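Local coordinates for tetratricopeptide repeat protein (Parabacteroides merdae ATCC 43184, PDB 4R7S) that is of unknown function but, as a helical tetratricopeptide-repeat protein, probably serves as a scaffold that binds other proteins or peptides, at residues I120-D133 with A145-G157. Sequence-based numbering, arbitrary orientation. Where two conformers were deposited one is given.
Sequences IQLQNYMWAEQDFD and ARLGHAILEKMRG. With EDO (1,2-ethanediol), chain D.
Phe132 on Gly148 and Leu152 among Ala128, Tyr125 and Glu129 illustrate how tetratricopeptide-type helices stack: helix 125-138 packs against helix 143-156, the axes of 125-133 and 145-156 approaching to 9.0 Å and running nearly antiparallel (163°), while the end of helix 109-121 adds Ile120. Gly148 CA lies over the centre of the Phe132 ring, 3.6 Å from its centroid; the lack of a side chain at Gly148 lets the ring lie directly on the backbone. Phe132 also turns an edge toward the face of His149. Phe132 CB sits over one face of that imidazole, toward its rim, and His149 NE2 makes a weak hydrogen bond to Asp133 OD1 (3.0 Å). Leu152 is a knob in a hole: with CG anti to the backbone N (chi1 169°), its CD1 reaches Tyr125 CD1 at 3.5 Å and its CD2 lies against the Glu129 backbone. Ile120 answers as a knob among Gly148, Ile151, Leu152 and Met155, its CD1 3.8 Å from Leu152 CB. Arg156 closes the other end, laying CG over one face of the Tyr125 ring, while bends at chi2 and chi3 bring its guanidinium round to Glu129. Arg156 NH2 makes a salt bridge to Glu129 OE1 at 2.8 Å, from above the carboxylate plane, and Arg156 NE and NH2 grip Glu153 side-on, NE to OE1 at 3.0 Å. A methionine in place of Arg156 would probably leave the Glu129 and Glu153 carboxylates without the cation that joins them. Apolar packing thus joins the helices, with the weak His149-Asp133 bond toward one end and, at the other, a cation that probably offsets the repulsion between two nearby carboxylates.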
# COMPACT_ATOMS: atom_id res chain seq x y z
N ILE A 120 2.14 -12.84 0.25
CA ILE A 120 1.59 -13.12 1.57
C ILE A 120 0.07 -13.22 1.42
O ILE A 120 -0.51 -14.24 1.79
CB ILE A 120 2.02 -12.08 2.65
CG1 ILE A 120 3.49 -12.23 3.04
CG2 ILE A 120 1.12 -12.18 3.89
CD1 ILE A 120 4.04 -11.02 3.85
N GLN A 121 -0.53 -12.20 0.81
CA GLN A 121 -1.96 -12.09 0.55
C GLN A 121 -2.47 -13.28 -0.27
O GLN A 121 -3.58 -13.73 -0.02
CB GLN A 121 -2.24 -10.78 -0.18
CG GLN A 121 -3.70 -10.50 -0.53
CD GLN A 121 -3.88 -9.19 -1.26
OE1 GLN A 121 -3.06 -8.26 -1.17
NE2 GLN A 121 -4.97 -9.09 -1.99
N LEU A 122 -1.65 -13.81 -1.18
CA LEU A 122 -2.03 -14.95 -2.03
C LEU A 122 -1.70 -16.29 -1.38
O LEU A 122 -1.74 -17.31 -2.08
CB LEU A 122 -1.34 -14.86 -3.40
CG LEU A 122 -1.89 -13.82 -4.39
CD1 LEU A 122 -1.05 -13.81 -5.67
CD2 LEU A 122 -3.33 -14.10 -4.78
N GLN A 123 -1.37 -16.30 -0.04
CA GLN A 123 -1.04 -17.50 0.76
C GLN A 123 0.23 -18.19 0.19
O GLN A 123 0.51 -19.35 0.51
CB GLN A 123 -2.25 -18.47 0.81
CG GLN A 123 -2.43 -19.23 2.13
CD GLN A 123 -3.44 -20.36 2.10
OE1 GLN A 123 -4.21 -20.55 1.13
NE2 GLN A 123 -3.46 -21.15 3.17
N ASN A 124 1.02 -17.48 -0.63
CA ASN A 124 2.25 -18.03 -1.22
C ASN A 124 3.50 -17.59 -0.39
O ASN A 124 4.31 -16.75 -0.82
CB ASN A 124 2.37 -17.60 -2.67
CG ASN A 124 3.19 -18.53 -3.50
OD1 ASN A 124 4.16 -19.16 -3.03
ND2 ASN A 124 2.78 -18.65 -4.76
N TYR A 125 3.64 -18.19 0.80
CA TYR A 125 4.59 -17.88 1.87
C TYR A 125 6.06 -18.11 1.53
O TYR A 125 6.90 -17.27 1.90
CB TYR A 125 4.19 -18.63 3.16
CG TYR A 125 2.77 -18.31 3.59
CD1 TYR A 125 2.33 -16.99 3.70
CD2 TYR A 125 1.85 -19.32 3.84
CE1 TYR A 125 1.02 -16.68 4.07
CE2 TYR A 125 0.54 -19.03 4.23
CZ TYR A 125 0.13 -17.71 4.33
OH TYR A 125 -1.17 -17.41 4.71
N MSE A 126 6.38 -19.21 0.82
CA MSE A 126 7.77 -19.47 0.43
C MSE A 126 8.26 -18.43 -0.54
O MSE A 126 9.40 -17.98 -0.39
CB MSE A 126 7.96 -20.88 -0.16
CG MSE A 126 8.01 -22.01 0.90
SE MSE A 126 9.17 -21.66 2.47
CE MSE A 126 10.93 -21.15 1.49
N TRP A 127 7.41 -18.00 -1.50
CA TRP A 127 7.87 -16.98 -2.46
C TRP A 127 7.99 -15.59 -1.80
O TRP A 127 8.88 -14.85 -2.19
CB TRP A 127 7.02 -16.89 -3.74
CG TRP A 127 6.83 -18.12 -4.59
CD1 TRP A 127 5.88 -18.29 -5.55
CD2 TRP A 127 7.59 -19.34 -4.57
NE1 TRP A 127 5.99 -19.54 -6.12
CE2 TRP A 127 7.03 -20.20 -5.54
CE3 TRP A 127 8.72 -19.78 -3.85
CZ2 TRP A 127 7.55 -21.48 -5.80
CZ3 TRP A 127 9.19 -21.07 -4.06
CH2 TRP A 127 8.62 -21.90 -5.04
N ALA A 128 7.13 -15.27 -0.79
CA ALA A 128 7.22 -14.00 -0.05
C ALA A 128 8.55 -13.93 0.72
O ALA A 128 9.29 -12.95 0.61
CB ALA A 128 6.05 -13.86 0.90
N GLU A 129 8.88 -15.03 1.39
CA GLU A 129 10.10 -15.22 2.17
C GLU A 129 11.34 -14.91 1.30
O GLU A 129 12.21 -14.15 1.73
CB GLU A 129 10.14 -16.68 2.66
CG GLU A 129 10.91 -16.88 3.95
CD GLU A 129 11.16 -18.33 4.32
OE1 GLU A 129 10.17 -19.07 4.54
OE2 GLU A 129 12.34 -18.72 4.39
N GLN A 130 11.37 -15.47 0.07
CA GLN A 130 12.49 -15.31 -0.87
C GLN A 130 12.65 -13.84 -1.34
O GLN A 130 13.78 -13.38 -1.49
CB GLN A 130 12.34 -16.29 -2.04
CG GLN A 130 12.55 -17.74 -1.58
CD GLN A 130 12.37 -18.80 -2.65
OE1 GLN A 130 12.74 -18.62 -3.82
NE2 GLN A 130 11.90 -19.98 -2.23
N ASP A 131 11.53 -13.11 -1.48
CA ASP A 131 11.53 -11.70 -1.87
C ASP A 131 12.03 -10.80 -0.75
O ASP A 131 12.73 -9.82 -1.03
CB ASP A 131 10.14 -11.25 -2.35
CG ASP A 131 9.79 -11.65 -3.78
OD1 ASP A 131 10.68 -12.20 -4.49
OD2 ASP A 131 8.64 -11.43 -4.19
N PHE A 132 11.70 -11.11 0.52
CA PHE A 132 12.20 -10.31 1.65
C PHE A 132 13.68 -10.62 1.88
O PHE A 132 14.47 -9.70 2.13
CB PHE A 132 11.35 -10.48 2.91
CG PHE A 132 9.89 -10.13 2.70
CD1 PHE A 132 9.51 -8.90 2.17
CD2 PHE A 132 8.89 -11.04 3.02
CE1 PHE A 132 8.17 -8.60 1.93
CE2 PHE A 132 7.53 -10.73 2.81
CZ PHE A 132 7.19 -9.51 2.27
N ASP A 133 14.09 -11.89 1.66
CA ASP A 133 15.51 -12.26 1.76
C ASP A 133 16.34 -11.55 0.70
O ASP A 133 17.43 -11.08 1.01
CB ASP A 133 15.70 -13.77 1.67
CG ASP A 133 15.27 -14.55 2.90
OD1 ASP A 133 15.32 -13.98 4.02
OD2 ASP A 133 14.94 -15.76 2.75
N ALA A 145 12.02 -5.06 5.10
CA ALA A 145 12.22 -6.45 4.70
C ALA A 145 11.97 -7.38 5.91
O ALA A 145 11.28 -8.39 5.79
CB ALA A 145 13.61 -6.64 4.15
N ARG A 146 12.46 -6.96 7.09
CA ARG A 146 12.31 -7.66 8.37
C ARG A 146 10.84 -7.65 8.77
O ARG A 146 10.33 -8.68 9.20
CB ARG A 146 13.22 -7.05 9.46
CG ARG A 146 14.72 -7.27 9.17
CD ARG A 146 15.64 -6.94 10.35
NE ARG A 146 17.04 -7.09 9.97
CZ ARG A 146 17.76 -8.21 10.06
NH1 ARG A 146 17.21 -9.32 10.56
NH2 ARG A 146 19.02 -8.24 9.65
N LEU A 147 10.13 -6.54 8.53
CA LEU A 147 8.70 -6.42 8.80
C LEU A 147 7.90 -7.35 7.89
O LEU A 147 6.96 -7.98 8.33
CB LEU A 147 8.27 -4.98 8.59
CG LEU A 147 6.92 -4.58 9.14
CD1 LEU A 147 6.91 -4.60 10.66
CD2 LEU A 147 6.59 -3.18 8.68
N GLY A 148 8.32 -7.45 6.63
CA GLY A 148 7.73 -8.38 5.68
C GLY A 148 7.77 -9.79 6.24
O GLY A 148 6.75 -10.48 6.25
N HIS A 149 8.94 -10.19 6.78
CA HIS A 149 9.15 -11.49 7.42
C HIS A 149 8.22 -11.65 8.64
O HIS A 149 7.61 -12.70 8.79
CB HIS A 149 10.62 -11.67 7.84
CG HIS A 149 11.51 -12.11 6.72
ND1 HIS A 149 11.26 -13.26 5.99
CD2 HIS A 149 12.66 -11.55 6.26
CE1 HIS A 149 12.24 -13.36 5.12
NE2 HIS A 149 13.12 -12.37 5.26
N ALA A 150 8.08 -10.59 9.46
CA ALA A 150 7.22 -10.57 10.63
C ALA A 150 5.75 -10.82 10.25
O ALA A 150 5.08 -11.66 10.88
CB ALA A 150 7.37 -9.24 11.37
N ILE A 151 5.26 -10.13 9.21
CA ILE A 151 3.87 -10.25 8.74
C ILE A 151 3.65 -11.64 8.17
O ILE A 151 2.67 -12.29 8.51
CB ILE A 151 3.50 -9.11 7.74
CG1 ILE A 151 3.56 -7.74 8.45
CG2 ILE A 151 2.11 -9.33 7.08
CD1 ILE A 151 3.96 -6.61 7.53
N LEU A 152 4.59 -12.12 7.35
CA LEU A 152 4.60 -13.45 6.73
C LEU A 152 4.47 -14.58 7.77
O LEU A 152 3.63 -15.47 7.62
CB LEU A 152 5.92 -13.61 5.96
CG LEU A 152 6.28 -14.98 5.45
CD1 LEU A 152 5.33 -15.39 4.38
CD2 LEU A 152 7.65 -14.99 4.90
N GLU A 153 5.32 -14.54 8.82
CA GLU A 153 5.37 -15.54 9.89
C GLU A 153 4.08 -15.59 10.65
O GLU A 153 3.60 -16.69 10.94
CB GLU A 153 6.55 -15.29 10.83
CG GLU A 153 7.90 -15.62 10.21
CD GLU A 153 8.16 -16.99 9.62
OE1 GLU A 153 7.26 -17.86 9.62
OE2 GLU A 153 9.30 -17.20 9.14
N LYS A 154 3.50 -14.42 10.96
CA LYS A 154 2.20 -14.31 11.60
C LYS A 154 1.12 -15.00 10.71
O LYS A 154 0.36 -15.82 11.20
CB LYS A 154 1.87 -12.82 11.80
CG LYS A 154 0.40 -12.56 12.15
CD LYS A 154 0.06 -11.08 12.21
CE LYS A 154 -0.38 -10.54 10.87
NZ LYS A 154 -0.49 -9.07 10.95
N MSE A 155 1.06 -14.68 9.41
CA MSE A 155 0.06 -15.27 8.50
C MSE A 155 0.22 -16.80 8.32
O MSE A 155 -0.77 -17.50 8.07
CB MSE A 155 0.07 -14.57 7.15
CG MSE A 155 -0.28 -13.08 7.22
SE MSE A 155 -1.95 -12.59 8.15
CE MSE A 155 -3.19 -13.94 7.30
N ARG A 156 1.47 -17.30 8.45
CA ARG A 156 1.84 -18.72 8.40
C ARG A 156 1.47 -19.48 9.69
O ARG A 156 1.49 -20.71 9.71
CB ARG A 156 3.35 -18.81 8.27
CG ARG A 156 3.85 -18.81 6.90
CD ARG A 156 4.95 -19.81 6.82
NE ARG A 156 6.24 -19.21 7.11
CZ ARG A 156 7.21 -19.10 6.22
NH1 ARG A 156 7.04 -19.55 4.98
NH2 ARG A 156 8.37 -18.55 6.56
N GLY A 157 1.24 -18.75 10.76
CA GLY A 157 0.98 -19.32 12.08
C GLY A 157 2.24 -19.50 12.92
O GLY A 157 2.16 -20.15 13.97
C1 EDO D . -0.89 -6.71 8.24
O1 EDO D . -0.98 -8.07 7.83
C2 EDO D . 0.30 -5.97 7.55
O2 EDO D . 0.16 -5.88 6.13
O HOH W 1 -2.46 -19.51 6.19